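Alanine racemase (Acinetobacter baumannii, PDB 4QHR) is a two-subunit member of the alanine racemase family, each chain joining a TIM-barrel domain to a second domain rich in beta strands. Local coordinates at residues Y38-K43 / E342-L347; G56-Q61 / L77-F82; C192-I197 / P210-Y215; D275-A280 / G298-D303. One frame throughout, in Å; residues are numbered along the deposited sequence.

Contact 1. Residues Y38-K43 / E342-L347; sequences YGHGVK and ELLCRL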
loop_
_atom_site.group_PDB
_atom_site.type_symbol
_atom_site.label_atom_id
_atom_site.label_comp_id
_atom_site.label_asym_id
_atom_site.label_seq_id
_atom_site.Cartn_x
_atom_site.Cartn_y
_atom_site.Cartn_z
ATOM N N TYR A 38 -11.909 -4.934 -0.282
ATOM C CA TYR A 38 -10.945 -4.688 -1.357
ATOM C C TYR A 38 -10.386 -3.260 -1.243
ATOM O O TYR A 38 -10.247 -2.579 -2.259
ATOM C CB TYR A 38 -11.568 -4.895 -2.755
ATOM C CG TYR A 38 -11.805 -6.315 -3.222
ATOM C CD1 TYR A 38 -12.216 -7.306 -2.361
ATOM C CD2 TYR A 38 -11.628 -6.654 -4.566
ATOM C CE1 TYR A 38 -12.447 -8.588 -2.808
ATOM C CE2 TYR A 38 -11.883 -7.920 -5.010
ATOM C CZ TYR A 38 -12.273 -8.881 -4.138
ATOM O OH TYR A 38 -12.474 -10.155 -4.611
ATOM N N GLY A 39 -10.115 -2.817 -0.006
ATOM C CA GLY A 39 -9.582 -1.497 0.306
ATOM C C GLY A 39 -10.553 -0.324 0.329
ATOM O O GLY A 39 -10.140 0.802 0.550
ATOM N N HIS A 40 -11.849 -0.596 0.076
ATOM C CA HIS A 40 -12.874 0.442 -0.003
ATOM C C HIS A 40 -13.469 0.746 1.342
ATOM O O HIS A 40 -14.163 1.763 1.495
ATOM C CB HIS A 40 -13.968 0.023 -0.968
ATOM C CG HIS A 40 -13.511 -0.011 -2.388
ATOM N ND1 HIS A 40 -12.740 -1.028 -2.911
ATOM C CD2 HIS A 40 -13.750 0.835 -3.407
ATOM C CE1 HIS A 40 -12.492 -0.789 -4.194
ATOM N NE2 HIS A 40 -13.117 0.326 -4.522
ATOM N N GLY A 41 -13.139 -0.057 2.343
ATOM C CA GLY A 41 -13.620 0.209 3.738
ATOM C C GLY A 41 -14.911 -0.516 4.057
ATOM O O GLY A 41 -15.973 -0.208 3.478
ATOM N N VAL A 42 -14.873 -1.499 4.964
ATOM C CA VAL A 42 -16.120 -2.232 5.296
ATOM C C VAL A 42 -17.211 -1.327 5.892
ATOM O O VAL A 42 -18.378 -1.503 5.550
ATOM C CB VAL A 42 -15.954 -3.517 6.148
ATOM C CG1 VAL A 42 -15.321 -4.610 5.294
ATOM C CG2 VAL A 42 -15.213 -3.295 7.445
ATOM N N LYS A 43 -16.822 -0.373 6.732
ATOM C CA LYS A 43 -17.756 0.538 7.396
ATOM C C LYS A 43 -18.582 1.266 6.344
ATOM O O LYS A 43 -19.789 1.472 6.517
ATOM C CB LYS A 43 -17.021 1.603 8.261
ATOM N N GLU A 342 -4.949 -4.856 -7.078
ATOM C CA GLU A 342 -3.792 -4.547 -6.217
ATOM C C GLU A 342 -3.730 -3.081 -5.822
ATOM O O GLU A 342 -3.365 -2.789 -4.714
ATOM C CB GLU A 342 -2.465 -4.995 -6.851
ATOM C CG GLU A 342 -1.266 -4.689 -5.964
ATOM C CD GLU A 342 0.038 -5.192 -6.449
ATOM O OE1 GLU A 342 0.212 -5.327 -7.717
ATOM O OE2 GLU A 342 0.900 -5.435 -5.572
ATOM N N LEU A 343 -4.097 -2.168 -6.722
ATOM C CA LEU A 343 -4.045 -0.725 -6.440
ATOM C C LEU A 343 -5.062 -0.378 -5.353
ATOM O O LEU A 343 -4.804 0.425 -4.426
ATOM C CB LEU A 343 -4.275 0.112 -7.679
ATOM C CG LEU A 343 -3.081 0.429 -8.577
ATOM C CD1 LEU A 343 -2.490 -0.857 -8.992
ATOM C CD2 LEU A 343 -3.457 1.274 -9.773
ATOM N N LEU A 344 -6.189 -1.057 -5.436
ATOM C CA LEU A 344 -7.296 -0.781 -4.567
ATOM C C LEU A 344 -6.976 -1.244 -3.137
ATOM O O LEU A 344 -7.441 -0.609 -2.184
ATOM C CB LEU A 344 -8.610 -1.400 -5.125
ATOM C CG LEU A 344 -9.130 -0.836 -6.454
ATOM C CD1 LEU A 344 -10.215 -1.731 -7.046
ATOM C CD2 LEU A 344 -9.630 0.605 -6.253
ATOM N N CYS A 345 -6.169 -2.298 -3.027
ATOM C CA CYS A 345 -5.820 -2.934 -1.744
ATOM C C CYS A 345 -4.576 -2.399 -1.047
ATOM O O CYS A 345 -4.383 -2.736 0.119
ATOM C CB CYS A 345 -5.628 -4.452 -1.924
ATOM S SG CYS A 345 -7.167 -5.300 -2.226
ATOM N N ARG A 346 -3.714 -1.606 -1.721
ATOM C CA ARG A 346 -2.419 -1.227 -1.124
ATOM C C ARG A 346 -2.267 0.305 -0.932
ATOM O O ARG A 346 -1.221 0.871 -1.138
ATOM C CB ARG A 346 -1.316 -1.822 -1.944
ATOM C CG ARG A 346 -1.159 -3.359 -1.718
ATOM C CD ARG A 346 0.013 -3.875 -2.485
ATOM N NE ARG A 346 1.327 -3.322 -2.043
ATOM C CZ ARG A 346 2.404 -3.238 -2.832
ATOM N NH1 ARG A 346 2.350 -3.631 -4.113
ATOM N NH2 ARG A 346 3.561 -2.744 -2.381
ATOM N N LEU A 347 -3.359 0.952 -0.559
ATOM C CA LEU A 347 -3.357 2.353 -0.135
ATOM C C LEU A 347 -2.967 2.412 1.333
ATOM O O LEU A 347 -3.264 1.505 2.127
ATOM C CB LEU A 347 -4.738 2.961 -0.289
ATOM C CG LEU A 347 -5.260 2.992 -1.711
ATOM C CD1 LEU A 347 -6.709 3.294 -1.694
ATOM C CD2 LEU A 347 -4.501 4.014 -2.528
#
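Y38 O lies between the two segments: H40 ND1 reaches back to it in a weak bond of 3.0 Å, while L344 CB packs against the same oxygen at 3.5 Å. That imidazole nitrogen has its stronger partner in the carbonyl of A37. Beside this, the L344 carbonyl is met by the backbone of the glycine: G39 CA lies 3.4 Å from L344 O, and the CA-H...O contact is almost straight, with 170° at the hydrogen. Having no side chain, G39 lets the two backbones close in, its CA 4.5 Å from C345 CA. The sulphur lies against the neighbouring backbone, C345 SG being 3.9 Å from Y38 CA. The loop 38-43 follows strand 28-32 of the TIM barrel and the modified residue LLP at position 34, whose phosphate oxygen OP1 is hydrogen-bonded to Y38 OH; the partner of 38-43 is the C-terminal end of helix 340-345 from the other domain, so the contact joins the two domains next to LLP. L344 holds CG anti to its own carbonyl carbon (chi1 -65°), and its branched tip meets the imidazole rim: CD1 lies near the ring plane, 3.8 Å from H40 CE1, and CD2 touches CE1 and NE2. Y215 stacks on the rings of both Y38 and H40. Further along the helix end, R346 NH1 bridges to E342 OE2 at 2.7 Å, coming from above the carboxylate plane, and the same oxygen accepts the backbone N-H of R279 of the second subunit.

Contact 2. Residues G56-Q61 / L77-F82; sequences GVACLQ and LIEGVF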
loop_
_atom_site.group_PDB
_atom_site.type_symbol
_atom_site.label_atom_id
_atom_site.label_comp_id
_atom_site.label_asym_id
_atom_site.label_seq_id
_atom_site.Cartn_x
_atom_site.Cartn_y
_atom_site.Cartn_z
ATOM N N GLY A 56 -18.612 -12.639 2.010
ATOM C CA GLY A 56 -17.412 -13.510 2.048
ATOM C C GLY A 56 -16.156 -12.796 2.527
ATOM O O GLY A 56 -15.841 -11.690 2.039
ATOM N N VAL A 57 -15.410 -13.421 3.444
ATOM C CA VAL A 57 -14.213 -12.811 4.055
ATOM C C VAL A 57 -13.054 -13.823 4.032
ATOM O O VAL A 57 -13.284 -15.049 3.899
ATOM C CB VAL A 57 -14.438 -12.373 5.506
ATOM C CG1 VAL A 57 -15.512 -11.312 5.585
ATOM C CG2 VAL A 57 -14.860 -13.536 6.424
ATOM N N ALA A 58 -11.835 -13.323 4.201
ATOM C CA ALA A 58 -10.638 -14.173 4.187
ATOM C C ALA A 58 -10.371 -14.844 5.543
ATOM O O ALA A 58 -9.701 -15.873 5.607
ATOM C CB ALA A 58 -9.448 -13.381 3.743
ATOM N N CYS A 59 -10.883 -14.278 6.635
ATOM C CA CYS A 59 -10.571 -14.836 7.945
ATOM C C CYS A 59 -11.594 -14.446 8.992
ATOM O O CYS A 59 -12.426 -13.530 8.803
ATOM C CB CYS A 59 -9.147 -14.455 8.408
ATOM S SG CYS A 59 -8.867 -12.661 8.503
ATOM N N LEU A 60 -11.504 -15.127 10.131
ATOM C CA LEU A 60 -12.449 -14.877 11.224
ATOM C C LEU A 60 -12.491 -13.412 11.628
ATOM O O LEU A 60 -13.563 -12.865 11.923
ATOM C CB LEU A 60 -12.021 -15.686 12.449
ATOM C CG LEU A 60 -12.856 -15.621 13.723
ATOM C CD1 LEU A 60 -14.197 -16.293 13.455
ATOM C CD2 LEU A 60 -12.098 -16.321 14.846
ATOM N N GLN A 61 -11.320 -12.791 11.717
ATOM C CA GLN A 61 -11.239 -11.428 12.214
ATOM C C GLN A 61 -12.039 -10.458 11.323
ATOM O O GLN A 61 -12.717 -9.575 11.857
ATOM C CB GLN A 61 -9.801 -10.957 12.411
ATOM C CG GLN A 61 -9.674 -9.460 12.693
ATOM C CD GLN A 61 -10.495 -9.006 13.886
ATOM O OE1 GLN A 61 -10.411 -9.592 14.967
ATOM N NE2 GLN A 61 -11.284 -7.952 13.704
ATOM N N LEU A 77 -16.469 -17.831 5.785
ATOM C CA LEU A 77 -15.008 -17.775 5.925
ATOM C C LEU A 77 -14.446 -18.568 4.762
ATOM O O LEU A 77 -14.437 -19.819 4.768
ATOM C CB LEU A 77 -14.505 -18.340 7.255
ATOM C CG LEU A 77 -15.247 -17.778 8.493
ATOM C CD1 LEU A 77 -14.809 -18.451 9.791
ATOM C CD2 LEU A 77 -15.125 -16.250 8.579
ATOM N N ILE A 78 -13.947 -17.849 3.751
ATOM C CA ILE A 78 -13.662 -18.515 2.455
ATOM C C ILE A 78 -12.417 -19.399 2.451
ATOM O O ILE A 78 -12.191 -20.110 1.505
ATOM C CB ILE A 78 -13.602 -17.441 1.331
ATOM C CG1 ILE A 78 -14.076 -17.948 -0.044
ATOM C CG2 ILE A 78 -12.217 -16.854 1.215
ATOM C CD1 ILE A 78 -15.556 -18.294 -0.115
ATOM N N GLU A 79 -11.584 -19.330 3.498
ATOM C CA GLU A 79 -10.451 -20.207 3.666
ATOM C C GLU A 79 -10.641 -21.063 4.877
ATOM O O GLU A 79 -9.721 -21.754 5.265
ATOM C CB GLU A 79 -9.188 -19.391 3.866
ATOM C CG GLU A 79 -8.862 -18.450 2.737
ATOM C CD GLU A 79 -7.478 -17.750 2.924
ATOM O OE1 GLU A 79 -6.628 -18.206 3.750
ATOM O OE2 GLU A 79 -7.223 -16.723 2.226
ATOM N N GLY A 80 -11.834 -20.996 5.486
ATOM C CA GLY A 80 -12.110 -21.749 6.722
ATOM C C GLY A 80 -11.333 -21.233 7.920
ATOM O O GLY A 80 -10.887 -20.084 7.928
ATOM N N VAL A 81 -11.157 -22.079 8.929
ATOM C CA VAL A 81 -10.433 -21.660 10.143
ATOM C C VAL A 81 -8.966 -22.082 10.054
ATOM O O VAL A 81 -8.637 -23.124 9.436
ATOM C CB VAL A 81 -11.102 -22.149 11.421
ATOM C CG1 VAL A 81 -12.547 -21.635 11.458
ATOM C CG2 VAL A 81 -11.053 -23.652 11.553
ATOM N N PHE A 82 -8.123 -21.282 10.709
ATOM C CA PHE A 82 -6.678 -21.474 10.730
ATOM C C PHE A 82 -6.216 -22.203 11.999
ATOM O O PHE A 82 -5.159 -22.809 12.015
ATOM C CB PHE A 82 -5.958 -20.099 10.544
ATOM C CG PHE A 82 -6.362 -19.397 9.284
ATOM C CD1 PHE A 82 -7.475 -18.588 9.271
ATOM C CD2 PHE A 82 -5.666 -19.614 8.071
ATOM C CE1 PHE A 82 -7.887 -17.976 8.098
ATOM C CE2 PHE A 82 -6.047 -18.989 6.907
ATOM C CZ PHE A 82 -7.158 -18.164 6.910
HETATM O O HOH W 1 -11.384 -17.898 6.036
HETATM O O HOH W 2 -10.720 -17.847 9.884
#
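V57 and L77 make the tight half of this contact: their side chains run side by side, pointing the same way, and V57 CG2 is pressed to 3.5 Å from L77 CD2, closer than usual for two methyl groups. L77 CD2 also rests on the start of the next helix, 4.0 Å from L60 CA. With CG1 anti to the carbonyl carbon (chi1 -62°), V57 CG2 lies between the backbone N and the carbonyl carbon and faces L77. One backbone bond fixes the register there, I78 N giving its hydrogen to V57 O at 2.9 Å and almost linearly (173°), while the CG2 methyl of I78 sits against the same oxygen. These are the C-terminal ends of adjacent parallel strands 54-57 and 75-77 of the TIM barrel, joined by the beta-alpha-beta crossover through helix 60-68. Past the strand ends the chains part and water fills in. Water 1 donates to A58 O, at 2.7 Å, and to G80 O, and accepts from E79 N; water 2 accepts from L60 N and donates to G80 O. The G80 end of the type I turn (L77 to G80) is joined to the other segment through these two waters. Outside them F82 turns its ring edge to A58 O, 3.7 Å from CZ, and CE1 touches C59 CB at 3.8 Å. On this margin R2 of the second subunit packs on C59 and F82, and its D303 on A58 and E79.

Contact 3. Residues C192-I197 / P210-Y215; sequences CNSAAI and PGIMLY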
loop_
_atom_site.group_PDB
_atom_site.type_symbol
_atom_site.label_atom_id
_atom_site.label_comp_id
_atom_site.label_asym_id
_atom_site.label_seq_id
_atom_site.Cartn_x
_atom_site.Cartn_y
_atom_site.Cartn_z
ATOM N N CYS A 192 -18.804 -19.203 -9.458
ATOM C CA CYS A 192 -18.552 -17.982 -10.214
ATOM C C CYS A 192 -18.001 -16.809 -9.398
ATOM O O CYS A 192 -18.664 -16.289 -8.466
ATOM C CB CYS A 192 -19.820 -17.516 -10.941
ATOM S SG CYS A 192 -20.476 -18.759 -12.097
ATOM N N ASN A 193 -16.808 -16.393 -9.777
ATOM C CA ASN A 193 -16.243 -15.076 -9.408
ATOM C C ASN A 193 -16.811 -14.039 -10.391
ATOM O O ASN A 193 -17.712 -14.377 -11.157
ATOM C CB ASN A 193 -14.719 -15.133 -9.366
ATOM C CG ASN A 193 -14.079 -15.581 -10.697
ATOM O OD1 ASN A 193 -14.762 -15.758 -11.711
ATOM N ND2 ASN A 193 -12.786 -15.757 -10.682
ATOM N N SER A 194 -16.311 -12.805 -10.387
ATOM C CA SER A 194 -16.845 -11.776 -11.224
ATOM C C SER A 194 -16.727 -12.175 -12.698
ATOM O O SER A 194 -17.667 -12.023 -13.453
ATOM C CB SER A 194 -16.095 -10.450 -11.016
ATOM O OG SER A 194 -16.239 -9.982 -9.681
ATOM N N ALA A 195 -15.570 -12.687 -13.064
ATOM C CA ALA A 195 -15.334 -13.031 -14.481
ATOM C C ALA A 195 -16.335 -14.090 -14.983
ATOM O O ALA A 195 -16.926 -13.973 -16.104
ATOM C CB ALA A 195 -13.893 -13.493 -14.657
ATOM N N ALA A 196 -16.506 -15.131 -14.172
ATOM C CA ALA A 196 -17.446 -16.207 -14.483
ATOM C C ALA A 196 -18.907 -15.739 -14.480
ATOM O O ALA A 196 -19.715 -16.252 -15.270
ATOM C CB ALA A 196 -17.282 -17.359 -13.532
ATOM N N ILE A 197 -19.270 -14.778 -13.596
ATOM C CA ILE A 197 -20.614 -14.173 -13.662
ATOM C C ILE A 197 -20.872 -13.582 -15.068
ATOM O O ILE A 197 -21.982 -13.731 -15.630
ATOM C CB ILE A 197 -20.846 -13.158 -12.497
ATOM C CG1 ILE A 197 -20.897 -13.909 -11.160
ATOM C CG2 ILE A 197 -22.141 -12.370 -12.698
ATOM C CD1 ILE A 197 -20.766 -13.059 -9.929
ATOM N N PRO A 210 -19.359 -12.633 -6.438
ATOM C CA PRO A 210 -18.697 -11.492 -6.986
ATOM C C PRO A 210 -17.779 -10.754 -6.009
ATOM O O PRO A 210 -18.174 -10.472 -4.875
ATOM C CB PRO A 210 -19.828 -10.542 -7.296
ATOM C CG PRO A 210 -20.844 -10.871 -6.219
ATOM C CD PRO A 210 -20.777 -12.360 -6.150
ATOM N N GLY A 211 -16.602 -10.403 -6.480
ATOM C CA GLY A 211 -15.748 -9.432 -5.786
ATOM C C GLY A 211 -15.480 -8.140 -6.546
ATOM O O GLY A 211 -16.194 -7.132 -6.375
ATOM N N ILE A 212 -14.462 -8.193 -7.407
ATOM C CA ILE A 212 -14.000 -6.991 -8.076
ATOM C C ILE A 212 -15.112 -6.195 -8.760
ATOM O O ILE A 212 -15.079 -4.961 -8.759
ATOM C CB ILE A 212 -12.819 -7.290 -9.036
ATOM C CG1 ILE A 212 -12.128 -5.990 -9.426
ATOM C CG2 ILE A 212 -13.265 -8.107 -10.261
ATOM C CD1 ILE A 212 -11.441 -5.275 -8.277
ATOM N N MET A 213 -16.087 -6.870 -9.370
ATOM C CA MET A 213 -17.133 -6.109 -10.076
ATOM C C MET A 213 -17.986 -5.225 -9.144
ATOM O O MET A 213 -18.489 -4.172 -9.575
ATOM C CB MET A 213 -18.059 -7.007 -10.926
ATOM C CG MET A 213 -18.877 -7.994 -10.140
ATOM S SD MET A 213 -19.748 -9.183 -11.179
ATOM C CE MET A 213 -21.002 -8.184 -11.974
ATOM N N LEU A 214 -18.121 -5.621 -7.883
ATOM C CA LEU A 214 -18.859 -4.793 -6.912
ATOM C C LEU A 214 -18.285 -3.385 -6.771
ATOM O O LEU A 214 -19.045 -2.412 -6.577
ATOM C CB LEU A 214 -18.896 -5.473 -5.554
ATOM C CG LEU A 214 -19.525 -6.852 -5.389
ATOM C CD1 LEU A 214 -19.475 -7.273 -3.938
ATOM C CD2 LEU A 214 -20.986 -6.845 -5.820
ATOM N N TYR A 215 -16.941 -3.313 -6.921
ATOM C CA TYR A 215 -16.137 -2.122 -6.721
ATOM C C TYR A 215 -15.981 -1.280 -8.008
ATOM O O TYR A 215 -15.394 -0.212 -8.012
ATOM C CB TYR A 215 -14.783 -2.518 -6.078
ATOM C CG TYR A 215 -15.023 -3.328 -4.808
ATOM C CD1 TYR A 215 -15.538 -2.750 -3.709
ATOM C CD2 TYR A 215 -14.771 -4.712 -4.781
ATOM C CE1 TYR A 215 -15.812 -3.492 -2.552
ATOM C CE2 TYR A 215 -15.025 -5.473 -3.683
ATOM C CZ TYR A 215 -15.566 -4.873 -2.572
ATOM O OH TYR A 215 -15.793 -5.646 -1.467
#
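The phosphate end of the modified residue LLP at position 34 is held at the rim of the TIM barrel, where helix 194-199 begins beside the turn after strand 207-208. S194, in the first turn of that helix, carries the contact. Its OG lies anti to the carbonyl carbon (chi1 -62°) and enters the start of the 3-10 segment 212-215, where M213 N donates to it at 3.1 Å along a nearly straight path of 170°. Two hydrocarbon groups pack around the hydroxyl, with M213 CG at 3.3 Å and I212 CG2 at 3.6 Å from S194 OG. M213 SD lies 3.9 Å from S194 CB. One turn on, I197 extends its CD1 to the proline ring, 3.8 Å from P210 CB, crossing it at a slant, and also comes within 4.2 Å of M213 SD. V20 and L23 of helix 10-23 pack beyond this apolar patch. The helix start is itself capped: N193, at the N-cap position, takes the N-H of A196 on its OD1 at 3.1 Å. The phosphate is gripped from both segments, S194 OG and G211 N being hydrogen-bonded to OP3, and I212 N to OP1. S194 OG accepts from M213 N while also bonding the phosphate, which should fix its rotation; and with the phosphate set at the N-terminal ends of a helix and a 3-10 turn, the backbone N-H groups and helix dipole would be expected to stabilise the negative charge of the phosphate.

Contact 4. Residues D275-A280 / G298-D303; sequences DGYPRA and GRVSMD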
loop_
_atom_site.group_PDB
_atom_site.type_symbol
_atom_site.label_atom_id
_atom_site.label_comp_id
_atom_site.label_asym_id
_atom_site.label_seq_id
_atom_site.Cartn_x
_atom_site.Cartn_y
_atom_site.Cartn_z
ATOM N N ASP A 275 1.277 7.265 0.243
ATOM C CA ASP A 275 -0.183 7.200 0.290
ATOM C C ASP A 275 -0.755 5.951 -0.359
ATOM O O ASP A 275 -1.945 5.699 -0.252
ATOM C CB ASP A 275 -0.772 8.381 -0.421
ATOM C CG ASP A 275 -0.276 9.635 0.120
ATOM O OD1 ASP A 275 -0.847 10.017 1.171
ATOM O OD2 ASP A 275 0.703 10.194 -0.469
ATOM N N GLY A 276 0.094 5.191 -1.006
ATOM C CA GLY A 276 -0.324 4.030 -1.781
ATOM C C GLY A 276 -0.489 4.304 -3.268
ATOM O O GLY A 276 -0.930 3.434 -3.981
ATOM N N TYR A 277 -0.100 5.485 -3.757
ATOM C CA TYR A 277 -0.025 5.683 -5.189
ATOM C C TYR A 277 1.227 4.962 -5.732
ATOM O O TYR A 277 2.298 5.160 -5.170
ATOM C CB TYR A 277 0.048 7.171 -5.492
ATOM C CG TYR A 277 -0.108 7.502 -6.969
ATOM C CD1 TYR A 277 -1.342 7.404 -7.598
ATOM C CD2 TYR A 277 0.956 7.892 -7.717
ATOM C CE1 TYR A 277 -1.497 7.710 -8.946
ATOM C CE2 TYR A 277 0.818 8.233 -9.063
ATOM C CZ TYR A 277 -0.408 8.122 -9.678
ATOM O OH TYR A 277 -0.527 8.454 -11.022
ATOM N N PRO A 278 1.096 4.108 -6.776
ATOM C CA PRO A 278 2.202 3.218 -7.117
ATOM C C PRO A 278 3.370 3.975 -7.724
ATOM O O PRO A 278 3.147 4.981 -8.386
ATOM C CB PRO A 278 1.618 2.261 -8.156
ATOM C CG PRO A 278 0.161 2.462 -8.152
ATOM C CD PRO A 278 -0.114 3.824 -7.590
ATOM N N ARG A 279 4.581 3.479 -7.488
ATOM C CA ARG A 279 5.799 4.170 -7.855
ATOM C C ARG A 279 6.276 3.816 -9.241
ATOM O O ARG A 279 6.675 4.728 -9.991
ATOM C CB ARG A 279 6.945 3.801 -6.876
ATOM C CG ARG A 279 8.289 4.399 -7.163
ATOM C CD ARG A 279 9.368 4.030 -6.131
ATOM N NE ARG A 279 10.687 4.409 -6.647
ATOM C CZ ARG A 279 11.428 3.655 -7.481
ATOM N NH1 ARG A 279 11.025 2.433 -7.871
ATOM N NH2 ARG A 279 12.612 4.090 -7.893
ATOM N N ALA A 280 6.312 2.532 -9.558
ATOM C CA ALA A 280 7.136 2.094 -10.678
ATOM C C ALA A 280 6.271 1.755 -11.914
ATOM O O ALA A 280 5.469 0.843 -11.879
ATOM C CB ALA A 280 8.016 0.921 -10.263
ATOM N N GLY A 298 8.711 12.043 -14.641
ATOM C CA GLY A 298 9.809 11.713 -13.719
ATOM C C GLY A 298 9.332 10.729 -12.642
ATOM O O GLY A 298 8.227 10.236 -12.690
ATOM N N ARG A 299 10.149 10.462 -11.635
ATOM C CA ARG A 299 9.770 9.467 -10.633
ATOM C C ARG A 299 8.712 9.940 -9.612
ATOM O O ARG A 299 8.602 11.155 -9.232
ATOM C CB ARG A 299 11.007 8.990 -9.858
ATOM C CG ARG A 299 11.922 8.106 -10.716
ATOM C CD ARG A 299 12.870 7.296 -9.863
ATOM N NE ARG A 299 13.846 6.573 -10.684
ATOM C CZ ARG A 299 15.135 6.375 -10.364
ATOM N NH1 ARG A 299 15.654 6.858 -9.237
ATOM N NH2 ARG A 299 15.924 5.688 -11.189
ATOM N N VAL A 300 7.988 8.946 -9.107
ATOM C CA VAL A 300 7.043 9.136 -7.999
ATOM C C VAL A 300 7.828 9.029 -6.685
ATOM O O VAL A 300 8.533 8.043 -6.458
ATOM C CB VAL A 300 5.933 8.048 -8.076
ATOM C CG1 VAL A 300 5.055 7.978 -6.838
ATOM C CG2 VAL A 300 5.150 8.219 -9.350
ATOM N N SER A 301 7.686 10.016 -5.810
ATOM C CA SER A 301 8.378 9.942 -4.515
ATOM C C SER A 301 7.390 9.489 -3.413
ATOM O O SER A 301 6.247 9.138 -3.698
ATOM C CB SER A 301 9.046 11.295 -4.213
ATOM O OG SER A 301 8.102 12.292 -3.970
ATOM N N MET A 302 7.865 9.478 -2.182
ATOM C CA MET A 302 7.036 9.016 -1.088
ATOM C C MET A 302 5.781 9.862 -0.970
ATOM O O MET A 302 4.739 9.304 -0.787
ATOM C CB MET A 302 7.821 8.967 0.210
ATOM C CG MET A 302 7.075 8.218 1.327
ATOM S SD MET A 302 8.136 7.977 2.768
ATOM C CE MET A 302 9.331 6.822 2.086
ATOM N N ASP A 303 5.924 11.201 -1.056
ATOM C CA ASP A 303 4.893 12.164 -0.753
ATOM C C ASP A 303 4.411 13.040 -1.896
ATOM O O ASP A 303 3.414 13.778 -1.748
ATOM C CB ASP A 303 5.400 13.116 0.322
ATOM C CG ASP A 303 5.924 12.378 1.530
ATOM O OD1 ASP A 303 5.378 11.364 1.993
ATOM O OD2 ASP A 303 6.933 12.851 2.035
HETATM O O HOH W 3 10.980 7.244 -6.114
HETATM O O HOH W 4 8.543 6.408 -10.349
HETATM O O HOH W 5 13.441 6.854 -6.583
#
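R279 NH2 hangs over one face of the R299 guanidinium, 3.9 Å from R299 NE, with the two planes turned 52° apart. The edge of the R279 group takes two waters in its plane, water 3 at NE and water 5 at NH2. A second flat group, the Y277 ring, has P278 CD over one face, 3.6 Å above it and offset toward the rim, and meets V300 CG1 edge-on at 4.2 Å from CD2. V300 is the wedge of the contact: its CG1, anti to the backbone N (chi1 169°), lies 3.9 Å from P278 O, and its CG2 packs on the carbonyls of P278 and R279. The R279 chain runs extended from CG to NE past the V300 carbonyl, CG standing 3.7 Å from V300 O. Water does the polar joining. Water 3 accepts from R279 NE and donates to V300 O, at 2.6 Å from the latter, and water 4 accepts from V300 N while donating to R279 O. Water 5, accepting from R279 NH2 and weakly from R299 NH1, may ease the repulsion expected between the like charges; T338 OG1 of the second subunit accepts from R279 NH1. At the far end the D275 carboxylate is tied by salt bridges to R2 and R350 of its own chain, and D303 shares R350. The two segments, running 152° apart, are irregular connections, one leaving strand 264-269 and the other linking the antiparallel strands 292-297 and 305-308: two strand-connecting loops of the C-terminal domain, packed together and bridged by water at the subunit interface.

How the contacts relate
All four contacts are largely buried, but contact 1 and contact 3 lie nearest the middle of the chain, contact 2 farther out and contact 4 farthest. Contacts 1 and 3 touch through Y215, whose ring meets Y38 and H40, and together they hold phosphate oxygens of the modified residue at position 34. Contacts 2 and 3 both belong to the TIM barrel without touching: the first joins neighbouring strand ends and water, the second a helix start and phosphate. Contact 1 spans the domains and touches contact 4 through L343 and L347. Direct bonding crosses contacts 2 and 3, whereas contact 4 relies on waters. Contacts 1, 2 and 4 meet the second subunit; contact 3 does not.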